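Local coordinates for protein ATP-dependent DNA helicase PIF1 (Candida albicans, PDB 7OTJ) that couples ATP hydrolysis to 5'-3' DNA unwinding and probably resolves G-quadruplexes and forked RNA-DNA hybrids, protecting the nuclear and mitochondrial genomes, at residues A215-L225 against R486-R496; C142-P150 against E472-R482. All blocks are in the same frame, centred on the assembly; numbering follows the deposited sequence.

Contact 1 (A215-L225 against R486-R496); sequences ARDFCRLSRPL and RAGLQVLNFNR. With PO4 (phosphate ion), chain R; PO4 (phosphate ion), chain Q.
The end of helix 212-219 and the turn after it lie along strand 489-492, an outermost strand of the four-stranded parallel sheet in the second RecA-like domain, with Leu-221 and Ser-222 beside Gln-490 and Val-491. Phe-218 meets Phe-494 mainly through its CB, which stands over one face of the Phe-494 ring, 3.7 Å from the ring centroid. The two rings are near parallel (19°) but slid apart and barely overlap; with CG anti to its backbone N (chi1 179°), Phe-494 extends its ring to Phe-218. Ala-215 CB packs 3.7 Å from Phe-494 CE1, and Leu-221 CD1 lies against Leu-489 CD2 and Arg-486 CG. Polar bonds fix the turn. Val-491 N donates to Leu-221 O at 3.1 Å, whereas Gln-490, extended beyond CG, gives NE2 to Ser-222 O in a nearly straight bond (2.9 Å, 176°). Arg-223, bent at chi2 and chi3, places NH2 2.8 Å from Arg-486 O, in the planes of both guanidinium and carbonyl. Two phosphates, probably from crystallisation, are bonded by Arg-486 NH2 and by Arg-496 N, with weak bonds from Arg-496 NE and NH2; salt bridges tie Arg-486 to Asp-195 and Arg-496 to Asp-212. Hydrocarbon thus joins the helix to the strand and the loop after it, carbonyls take the turn's polar bonds, and carboxylates, with phosphate in the crystal, probably balance the outlying arginines.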
loop_
_atom_site.group_PDB
_atom_site.type_symbol
_atom_site.label_atom_id
_atom_site.label_comp_id
_atom_site.label_asym_id
_atom_site.label_seq_id
_atom_site.Cartn_x
_atom_site.Cartn_y
_atom_site.Cartn_z
ATOM N N ALA A 215 -0.820 15.559 23.951
ATOM C CA ALA A 215 -1.105 14.237 24.501
ATOM C C ALA A 215 -2.488 14.190 25.134
ATOM O O ALA A 215 -3.240 13.228 24.933
ATOM C CB ALA A 215 -0.036 13.848 25.521
ATOM N N ARG A 216 -2.838 15.210 25.916
ATOM C CA ARG A 216 -4.171 15.249 26.503
ATOM C C ARG A 216 -5.253 15.341 25.430
ATOM O O ARG A 216 -6.271 14.642 25.503
ATOM C CB ARG A 216 -4.269 16.423 27.473
ATOM C CG ARG A 216 -5.548 16.440 28.267
ATOM C CD ARG A 216 -6.406 17.619 27.877
ATOM N NE ARG A 216 -5.946 18.861 28.490
ATOM C CZ ARG A 216 -5.333 19.839 27.839
ATOM N NH1 ARG A 216 -5.064 19.745 26.544
ATOM N NH2 ARG A 216 -4.987 20.941 28.498
ATOM N N ASP A 217 -5.027 16.163 24.398
ATOM C CA ASP A 217 -6.028 16.336 23.348
ATOM C C ASP A 217 -6.288 15.037 22.594
ATOM O O ASP A 217 -7.386 14.839 22.058
ATOM C CB ASP A 217 -5.608 17.449 22.383
ATOM C CG ASP A 217 -5.835 18.844 22.956
ATOM O OD1 ASP A 217 -6.179 18.954 24.152
ATOM O OD2 ASP A 217 -5.676 19.831 22.208
ATOM N N PHE A 218 -5.296 14.148 22.519
ATOM C CA PHE A 218 -5.538 12.860 21.882
ATOM C C PHE A 218 -6.285 11.912 22.811
ATOM O O PHE A 218 -7.153 11.159 22.359
ATOM C CB PHE A 218 -4.219 12.227 21.430
ATOM C CG PHE A 218 -3.729 12.726 20.102
ATOM C CD1 PHE A 218 -4.452 12.478 18.947
ATOM C CD2 PHE A 218 -2.533 13.422 20.003
ATOM C CE1 PHE A 218 -3.999 12.928 17.715
ATOM C CE2 PHE A 218 -2.078 13.873 18.778
ATOM C CZ PHE A 218 -2.811 13.626 17.634
ATOM N N CYS A 219 -5.979 11.945 24.111
ATOM C CA CYS A 219 -6.703 11.090 25.043
ATOM C C CYS A 219 -8.179 11.453 25.088
ATOM O O CYS A 219 -9.029 10.573 25.269
ATOM C CB CYS A 219 -6.074 11.176 26.433
ATOM S SG CYS A 219 -4.456 10.370 26.556
ATOM N N ARG A 220 -8.511 12.721 24.838
ATOM C CA ARG A 220 -9.908 13.130 24.824
ATOM C C ARG A 220 -10.672 12.491 23.673
ATOM O O ARG A 220 -11.905 12.421 23.726
ATOM C CB ARG A 220 -10.015 14.659 24.743
ATOM C CG ARG A 220 -9.429 15.393 25.947
ATOM C CD ARG A 220 -10.206 16.669 26.247
ATOM N NE ARG A 220 -9.679 17.826 25.543
ATOM C CZ ARG A 220 -9.217 18.920 26.133
ATOM N NH1 ARG A 220 -9.257 19.069 27.447
ATOM N NH2 ARG A 220 -8.709 19.897 25.384
ATOM N N LEU A 221 -9.969 12.001 22.651
ATOM C CA LEU A 221 -10.589 11.352 21.503
ATOM C C LEU A 221 -10.955 9.893 21.761
ATOM O O LEU A 221 -11.461 9.230 20.850
ATOM C CB LEU A 221 -9.667 11.452 20.288
ATOM C CG LEU A 221 -9.365 12.886 19.856
ATOM C CD1 LEU A 221 -8.467 12.897 18.625
ATOM C CD2 LEU A 221 -10.655 13.664 19.606
ATOM N N SER A 222 -10.678 9.365 22.957
ATOM C CA SER A 222 -11.130 8.027 23.333
ATOM C C SER A 222 -12.648 7.866 23.295
ATOM O O SER A 222 -13.128 6.728 23.355
ATOM C CB SER A 222 -10.617 7.661 24.726
ATOM O OG SER A 222 -11.121 8.551 25.697
ATOM N N ARG A 223 -13.407 8.957 23.230
ATOM C CA ARG A 223 -14.859 8.852 23.200
ATOM C C ARG A 223 -15.300 8.021 21.998
ATOM O O ARG A 223 -14.700 8.115 20.924
ATOM C CB ARG A 223 -15.516 10.233 23.145
ATOM C CG ARG A 223 -14.770 11.245 22.294
ATOM C CD ARG A 223 -15.618 11.749 21.139
ATOM N NE ARG A 223 -15.073 11.316 19.857
ATOM C CZ ARG A 223 -14.294 12.058 19.086
ATOM N NH1 ARG A 223 -13.940 13.285 19.432
ATOM N NH2 ARG A 223 -13.868 11.564 17.931
ATOM N N PRO A 224 -16.300 7.158 22.165
ATOM C CA PRO A 224 -16.826 6.386 21.032
ATOM C C PRO A 224 -17.310 7.280 19.898
ATOM O O PRO A 224 -17.855 8.363 20.119
ATOM C CB PRO A 224 -17.979 5.585 21.649
ATOM C CG PRO A 224 -18.306 6.285 22.927
ATOM C CD PRO A 224 -17.018 6.868 23.415
ATOM N N LEU A 225 -17.066 6.834 18.671
ATOM C CA LEU A 225 -17.586 7.524 17.501
ATOM C C LEU A 225 -19.059 7.191 17.301
ATOM O O LEU A 225 -19.482 6.044 17.473
ATOM C CB LEU A 225 -16.803 7.136 16.250
ATOM C CG LEU A 225 -15.356 7.602 16.142
ATOM C CD1 LEU A 225 -14.764 7.068 14.858
ATOM C CD2 LEU A 225 -15.294 9.114 16.173
ATOM N N ARG A 486 -10.834 15.218 13.765
ATOM C CA ARG A 486 -10.928 14.616 15.088
ATOM C C ARG A 486 -12.327 14.084 15.364
ATOM O O ARG A 486 -12.474 13.082 16.072
ATOM C CB ARG A 486 -10.535 15.625 16.162
ATOM C CG ARG A 486 -9.041 15.869 16.252
ATOM C CD ARG A 486 -8.723 16.847 17.359
ATOM N NE ARG A 486 -9.112 18.203 17.001
ATOM C CZ ARG A 486 -8.998 19.252 17.802
ATOM N NH1 ARG A 486 -8.616 19.121 19.064
ATOM N NH2 ARG A 486 -9.262 20.464 17.325
ATOM N N ALA A 487 -13.359 14.712 14.797
ATOM C CA ALA A 487 -14.720 14.232 15.030
ATOM C C ALA A 487 -14.939 12.842 14.448
ATOM O O ALA A 487 -15.836 12.122 14.900
ATOM C CB ALA A 487 -15.744 15.206 14.455
ATOM N N GLY A 488 -14.162 12.453 13.438
ATOM C CA GLY A 488 -14.293 11.099 12.937
ATOM C C GLY A 488 -13.136 10.209 13.335
ATOM O O GLY A 488 -12.869 9.202 12.678
ATOM N N LEU A 489 -12.478 10.534 14.445
ATOM C CA LEU A 489 -11.334 9.768 14.925
ATOM C C LEU A 489 -11.525 9.410 16.390
ATOM O O LEU A 489 -11.806 10.284 17.214
ATOM C CB LEU A 489 -10.033 10.562 14.757
ATOM C CG LEU A 489 -8.820 10.064 15.548
ATOM C CD1 LEU A 489 -8.330 8.734 15.005
ATOM C CD2 LEU A 489 -7.718 11.101 15.522
ATOM N N GLN A 490 -11.327 8.136 16.717
ATOM C CA GLN A 490 -11.280 7.667 18.095
ATOM C C GLN A 490 -9.912 7.056 18.351
ATOM O O GLN A 490 -9.446 6.220 17.571
ATOM C CB GLN A 490 -12.382 6.639 18.383
ATOM C CG GLN A 490 -12.272 6.007 19.768
ATOM C CD GLN A 490 -13.284 4.899 19.995
ATOM O OE1 GLN A 490 -13.563 4.100 19.104
ATOM N NE2 GLN A 490 -13.847 4.854 21.197
ATOM N N VAL A 491 -9.278 7.458 19.448
ATOM C CA VAL A 491 -7.937 7.006 19.800
ATOM C C VAL A 491 -8.031 6.195 21.083
ATOM O O VAL A 491 -8.517 6.692 22.108
ATOM C CB VAL A 491 -6.958 8.176 19.967
ATOM C CG1 VAL A 491 -5.580 7.656 20.369
ATOM C CG2 VAL A 491 -6.870 8.988 18.678
ATOM N N LEU A 492 -7.593 4.943 21.021
ATOM C CA LEU A 492 -7.566 4.065 22.180
ATOM C C LEU A 492 -6.128 3.830 22.623
ATOM O O LEU A 492 -5.235 3.621 21.793
ATOM C CB LEU A 492 -8.251 2.728 21.873
ATOM C CG LEU A 492 -9.727 2.794 21.461
ATOM C CD1 LEU A 492 -10.250 1.407 21.120
ATOM C CD2 LEU A 492 -10.581 3.443 22.539
ATOM N N ASN A 493 -5.914 3.880 23.940
ATOM C CA ASN A 493 -4.636 3.543 24.571
ATOM C C ASN A 493 -3.499 4.448 24.104
ATOM O O ASN A 493 -2.359 4.006 23.953
ATOM C CB ASN A 493 -4.284 2.076 24.328
ATOM C CG ASN A 493 -5.297 1.133 24.933
ATOM O OD1 ASN A 493 -5.300 0.907 26.144
ATOM N ND2 ASN A 493 -6.161 0.569 24.094
ATOM N N PHE A 494 -3.792 5.741 23.953
ATOM C CA PHE A 494 -2.768 6.699 23.560
ATOM C C PHE A 494 -1.735 6.840 24.667
ATOM O O PHE A 494 -2.067 6.818 25.855
ATOM C CB PHE A 494 -3.376 8.069 23.253
ATOM C CG PHE A 494 -2.351 9.109 22.870
ATOM C CD1 PHE A 494 -1.688 9.851 23.837
ATOM C CD2 PHE A 494 -2.040 9.337 21.538
ATOM C CE1 PHE A 494 -0.735 10.789 23.484
ATOM C CE2 PHE A 494 -1.092 10.275 21.179
ATOM C CZ PHE A 494 -0.438 11.004 22.153
ATOM N N ASN A 495 -0.472 6.964 24.271
ATOM C CA ASN A 495 0.598 7.200 25.228
ATOM C C ASN A 495 1.808 7.747 24.481
ATOM O O ASN A 495 2.126 7.277 23.386
ATOM C CB ASN A 495 0.941 5.908 25.978
ATOM C CG ASN A 495 1.714 6.156 27.243
ATOM O OD1 ASN A 495 2.541 7.065 27.314
ATOM N ND2 ASN A 495 1.456 5.341 28.259
ATOM N N ARG A 496 2.476 8.743 25.076
ATOM C CA ARG A 496 3.660 9.334 24.452
ATOM C C ARG A 496 4.763 8.310 24.225
ATOM O O ARG A 496 5.527 8.425 23.257
ATOM C CB ARG A 496 4.187 10.487 25.305
ATOM C CG ARG A 496 3.399 11.770 25.126
ATOM C CD ARG A 496 3.868 12.864 26.067
ATOM N NE ARG A 496 3.320 12.705 27.407
ATOM C CZ ARG A 496 3.348 13.647 28.340
ATOM N NH1 ARG A 496 3.902 14.826 28.114
ATOM N NH2 ARG A 496 2.799 13.401 29.529
HETATM P P PO4 R . 0.073 10.437 28.288
HETATM O O1 PO4 R . 0.826 9.327 27.603
HETATM O O2 PO4 R . 1.034 11.563 28.588
HETATM O O3 PO4 R . -1.030 10.938 27.386
HETATM O O4 PO4 R . -0.524 9.913 29.573
HETATM P P PO4 Q . -11.439 22.466 19.625
HETATM O O1 PO4 Q . -10.126 22.631 18.892
HETATM O O2 PO4 Q . -11.933 21.041 19.518
HETATM O O3 PO4 Q . -12.468 23.423 19.065
HETATM O O4 PO4 Q . -11.229 22.778 21.084
HETATM O O HOH W 1 -16.114 4.042 18.280
#

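Contact 2 (C142-P150 against E472-R482); sequences CGDFYQLPP and ENGQAYVALSR. With ALF (tetrafluoroaluminate ion), chain F.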
loop_
_atom_site.group_PDB
_atom_site.type_symbol
_atom_site.label_atom_id
_atom_site.label_comp_id
_atom_site.label_asym_id
_atom_site.label_seq_id
_atom_site.Cartn_x
_atom_site.Cartn_y
_atom_site.Cartn_z
ATOM N N CYS A 142 8.998 9.876 -3.581
ATOM C CA CYS A 142 7.919 10.632 -2.962
ATOM C C CYS A 142 7.549 9.973 -1.643
ATOM O O CYS A 142 7.280 8.769 -1.609
ATOM C CB CYS A 142 6.708 10.700 -3.897
ATOM S SG CYS A 142 5.235 11.432 -3.177
ATOM N N GLY A 143 7.536 10.748 -0.565
ATOM C CA GLY A 143 7.133 10.196 0.715
ATOM C C GLY A 143 7.567 11.091 1.863
ATOM O O GLY A 143 7.837 12.277 1.681
ATOM N N ASP A 144 7.633 10.481 3.046
ATOM C CA ASP A 144 7.846 11.212 4.291
ATOM C C ASP A 144 8.606 10.285 5.227
ATOM O O ASP A 144 8.058 9.265 5.656
ATOM C CB ASP A 144 6.512 11.654 4.895
ATOM C CG ASP A 144 6.675 12.437 6.196
ATOM O OD1 ASP A 144 7.811 12.856 6.518
ATOM O OD2 ASP A 144 5.656 12.631 6.905
ATOM N N PHE A 145 9.869 10.608 5.515
ATOM C CA PHE A 145 10.666 9.712 6.344
ATOM C C PHE A 145 10.294 9.768 7.827
ATOM O O PHE A 145 10.777 8.927 8.594
ATOM C CB PHE A 145 12.161 9.993 6.154
ATOM C CG PHE A 145 12.698 9.539 4.816
ATOM C CD1 PHE A 145 12.881 8.190 4.544
ATOM C CD2 PHE A 145 13.023 10.461 3.831
ATOM C CE1 PHE A 145 13.374 7.770 3.316
ATOM C CE2 PHE A 145 13.516 10.046 2.603
ATOM C CZ PHE A 145 13.691 8.702 2.343
ATOM N N TYR A 146 9.448 10.716 8.253
ATOM C CA TYR A 146 8.888 10.658 9.602
ATOM C C TYR A 146 7.803 9.597 9.724
ATOM O O TYR A 146 7.325 9.339 10.834
ATOM C CB TYR A 146 8.319 12.022 10.024
ATOM C CG TYR A 146 9.359 12.985 10.554
ATOM C CD1 TYR A 146 10.242 12.597 11.548
ATOM C CD2 TYR A 146 9.468 14.275 10.047
ATOM C CE1 TYR A 146 11.201 13.467 12.036
ATOM C CE2 TYR A 146 10.427 15.151 10.525
ATOM C CZ TYR A 146 11.292 14.740 11.520
ATOM O OH TYR A 146 12.253 15.598 12.006
ATOM N N GLN A 147 7.413 8.988 8.612
ATOM C CA GLN A 147 6.449 7.902 8.573
ATOM C C GLN A 147 7.212 6.579 8.685
ATOM O O GLN A 147 8.380 6.554 9.082
ATOM C CB GLN A 147 5.566 8.047 7.334
ATOM C CG GLN A 147 4.768 9.370 7.350
ATOM C CD GLN A 147 3.622 9.419 6.351
ATOM O OE1 GLN A 147 3.109 8.388 5.925
ATOM N NE2 GLN A 147 3.214 10.626 5.981
ATOM N N LEU A 148 6.535 5.462 8.452
ATOM C CA LEU A 148 7.086 4.167 8.837
ATOM C C LEU A 148 8.430 3.897 8.157
ATOM O O LEU A 148 8.572 4.145 6.953
ATOM C CB LEU A 148 6.079 3.063 8.519
ATOM C CG LEU A 148 4.949 3.050 9.558
ATOM C CD1 LEU A 148 3.723 2.274 9.098
ATOM C CD2 LEU A 148 5.474 2.494 10.875
ATOM N N PRO A 149 9.432 3.418 8.892
ATOM C CA PRO A 149 10.728 3.087 8.291
ATOM C C PRO A 149 10.653 1.764 7.552
ATOM O O PRO A 149 9.619 1.082 7.605
ATOM C CB PRO A 149 11.651 2.992 9.514
ATOM C CG PRO A 149 10.752 2.485 10.587
ATOM C CD PRO A 149 9.433 3.180 10.345
ATOM N N PRO A 150 11.706 1.378 6.826
ATOM C CA PRO A 150 11.716 0.046 6.202
ATOM C C PRO A 150 11.547 -1.053 7.242
ATOM O O PRO A 150 12.078 -0.967 8.349
ATOM C CB PRO A 150 13.095 -0.026 5.531
ATOM C CG PRO A 150 13.527 1.375 5.381
ATOM C CD PRO A 150 12.935 2.134 6.526
ATOM N N GLU A 472 6.931 0.736 16.657
ATOM C CA GLU A 472 7.849 1.235 15.645
ATOM C C GLU A 472 7.764 2.751 15.532
ATOM O O GLU A 472 6.700 3.349 15.720
ATOM C CB GLU A 472 7.536 0.594 14.282
ATOM C CG GLU A 472 8.487 0.958 13.149
ATOM C CD GLU A 472 9.874 0.379 13.334
ATOM O OE1 GLU A 472 10.711 1.029 13.995
ATOM O OE2 GLU A 472 10.124 -0.732 12.820
ATOM N N ASN A 473 8.905 3.358 15.193
ATOM C CA ASN A 473 8.960 4.791 14.944
ATOM C C ASN A 473 7.987 5.175 13.843
ATOM O O ASN A 473 7.810 4.444 12.864
ATOM C CB ASN A 473 10.370 5.215 14.531
ATOM C CG ASN A 473 11.403 4.919 15.589
ATOM O OD1 ASN A 473 11.153 5.088 16.785
ATOM N ND2 ASN A 473 12.577 4.468 15.155
ATOM N N GLY A 474 7.389 6.356 13.991
ATOM C CA GLY A 474 6.429 6.869 13.037
ATOM C C GLY A 474 5.119 6.119 12.940
ATOM O O GLY A 474 4.229 6.568 12.207
ATOM N N GLN A 475 4.961 4.991 13.640
ATOM C CA GLN A 475 3.718 4.225 13.553
ATOM C C GLN A 475 2.540 4.984 14.168
ATOM O O GLN A 475 1.425 4.955 13.632
ATOM C CB GLN A 475 3.902 2.861 14.218
ATOM C CG GLN A 475 2.884 1.809 13.804
ATOM C CD GLN A 475 3.251 0.425 14.310
ATOM O OE1 GLN A 475 3.964 0.284 15.307
ATOM N NE2 GLN A 475 2.776 -0.604 13.619
ATOM N N ALA A 476 2.753 5.648 15.308
ATOM C CA ALA A 476 1.689 6.475 15.867
ATOM C C ALA A 476 1.342 7.616 14.916
ATOM O O ALA A 476 0.165 7.863 14.628
ATOM C CB ALA A 476 2.084 7.001 17.252
ATOM N N TYR A 477 2.360 8.307 14.393
ATOM C CA TYR A 477 2.115 9.441 13.502
ATOM C C TYR A 477 1.314 9.030 12.268
ATOM O O TYR A 477 0.353 9.709 11.888
ATOM C CB TYR A 477 3.433 10.094 13.083
ATOM C CG TYR A 477 3.219 11.202 12.085
ATOM C CD1 TYR A 477 2.447 12.309 12.412
ATOM C CD2 TYR A 477 3.764 11.135 10.807
ATOM C CE1 TYR A 477 2.228 13.319 11.500
ATOM C CE2 TYR A 477 3.554 12.143 9.892
ATOM C CZ TYR A 477 2.786 13.232 10.242
ATOM O OH TYR A 477 2.578 14.239 9.329
ATOM N N VAL A 478 1.729 7.948 11.597
ATOM C CA VAL A 478 0.983 7.448 10.439
ATOM C C VAL A 478 -0.455 7.124 10.827
ATOM O O VAL A 478 -1.406 7.537 10.153
ATOM C CB VAL A 478 1.689 6.225 9.823
ATOM C CG1 VAL A 478 0.825 5.588 8.754
ATOM C CG2 VAL A 478 3.019 6.631 9.233
ATOM N N ALA A 479 -0.634 6.409 11.940
ATOM C CA ALA A 479 -1.972 5.994 12.357
ATOM C C ALA A 479 -2.864 7.198 12.607
ATOM O O ALA A 479 -3.954 7.309 12.034
ATOM C CB ALA A 479 -1.890 5.124 13.612
ATOM N N LEU A 480 -2.414 8.119 13.454
ATOM C CA LEU A 480 -3.259 9.251 13.794
ATOM C C LEU A 480 -3.461 10.210 12.625
ATOM O O LEU A 480 -4.487 10.897 12.585
ATOM C CB LEU A 480 -2.666 9.984 15.002
ATOM C CG LEU A 480 -2.501 9.088 16.242
ATOM C CD1 LEU A 480 -1.872 9.824 17.415
ATOM C CD2 LEU A 480 -3.840 8.474 16.638
ATOM N N SER A 481 -2.554 10.235 11.651
ATOM C CA SER A 481 -2.663 11.179 10.543
ATOM C C SER A 481 -3.514 10.662 9.391
ATOM O O SER A 481 -3.697 11.383 8.405
ATOM C CB SER A 481 -1.273 11.559 10.026
ATOM O OG SER A 481 -0.510 10.410 9.719
ATOM N N ARG A 482 -4.037 9.437 9.490
ATOM C CA ARG A 482 -4.983 8.951 8.492
ATOM C C ARG A 482 -6.318 9.676 8.558
ATOM O O ARG A 482 -7.045 9.704 7.560
ATOM C CB ARG A 482 -5.230 7.450 8.669
ATOM C CG ARG A 482 -3.986 6.571 8.608
ATOM C CD ARG A 482 -3.217 6.789 7.333
ATOM N NE ARG A 482 -2.164 7.788 7.477
ATOM C CZ ARG A 482 -1.582 8.402 6.457
ATOM N NH1 ARG A 482 -1.951 8.167 5.209
ATOM N NH2 ARG A 482 -0.615 9.282 6.697
HETATM AL AL ALF F . 0.392 10.299 3.219
HETATM F F1 ALF F . 1.068 9.491 1.783
HETATM F F2 ALF F . -0.302 11.106 4.654
HETATM F F3 ALF F . 1.905 11.238 3.344
HETATM F F4 ALF F . -1.158 9.426 3.059
HETATM O O HOH W 2 1.490 8.411 4.268
#
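The backbones of 142-150 and 472-482 come closest at Gln-147 and Gly-474, whose CA atoms are 4.6 Å apart. Leaving strand 138-143, segment 142-150 makes a type I turn from Asp-144 to Gln-147; segment 472-482 makes a type II turn from Glu-472 to Gln-475, with Gly-474 at the N-cap of helix 475-481. Gly-474, with positive phi (67°), brings its CA to 3.4 Å from Tyr-146 O. Pro-149 rides along the Glu-472 side chain, Pro-149 CG to Glu-472 CD 3.6 Å, the two running in opposite senses. Leu-148 CD2 rests against both Asn-473 O and Gln-475 CA, and the Leu-148 and Val-478 side chains cross at about a right angle, Leu-148 CG to Val-478 CG2 4.1 Å. Val-478 CG2 also presses on Gln-147 CB at 3.5 Å. Tyr-477 turns its ring edge to Asp-144 OD2 and Gln-147 CG, the carboxylate plane 84° from the ring; its OH bonds Ala-27 N. Asp-144 OD2, salt-bridged to Arg-206, accepts Gln-147 NE2 on its anti lone pair (3.3 Å) and so probably steadies the amide. That NE2 also donates to tetrafluoroaluminate F3 at 3.0 Å. Arg-482, bent at chi2 and chi3, gives NH1 to F4 at 2.6 Å and NH2 to F2 at 2.8 Å, while NE on Val-478 O holds its guanidinium in place. Lys-31 and Arg-191 bond the same ion. A glutamine from one RecA-like domain and an arginine from the other, converging on a phosphate mimic, are typical of the interdomain ATPase site of superfamily 1 helicases.

Contacts 1 and 2 have centres 18 Å apart on the same side of the chain's centre, and they touch: Leu-480 of helix 475-481 packs its CD1 against Phe-218 and Phe-494 and its CD2 against Val-491. Along the chain their segments alternate, 142-150, 215-225, 472-482, 486-496, and strand 489-492 is the next element after helix 475-481. Contact 2 spans the cleft between the six-stranded parallel sheet, which includes strand 138-143, and the second RecA-like domain; contact 1 lies at the edge of the four-stranded sheet. Helix 475-481 turns Tyr-477 and Val-478 to contact 2 and Leu-480 to contact 1, so both are packed on different sides of one helix.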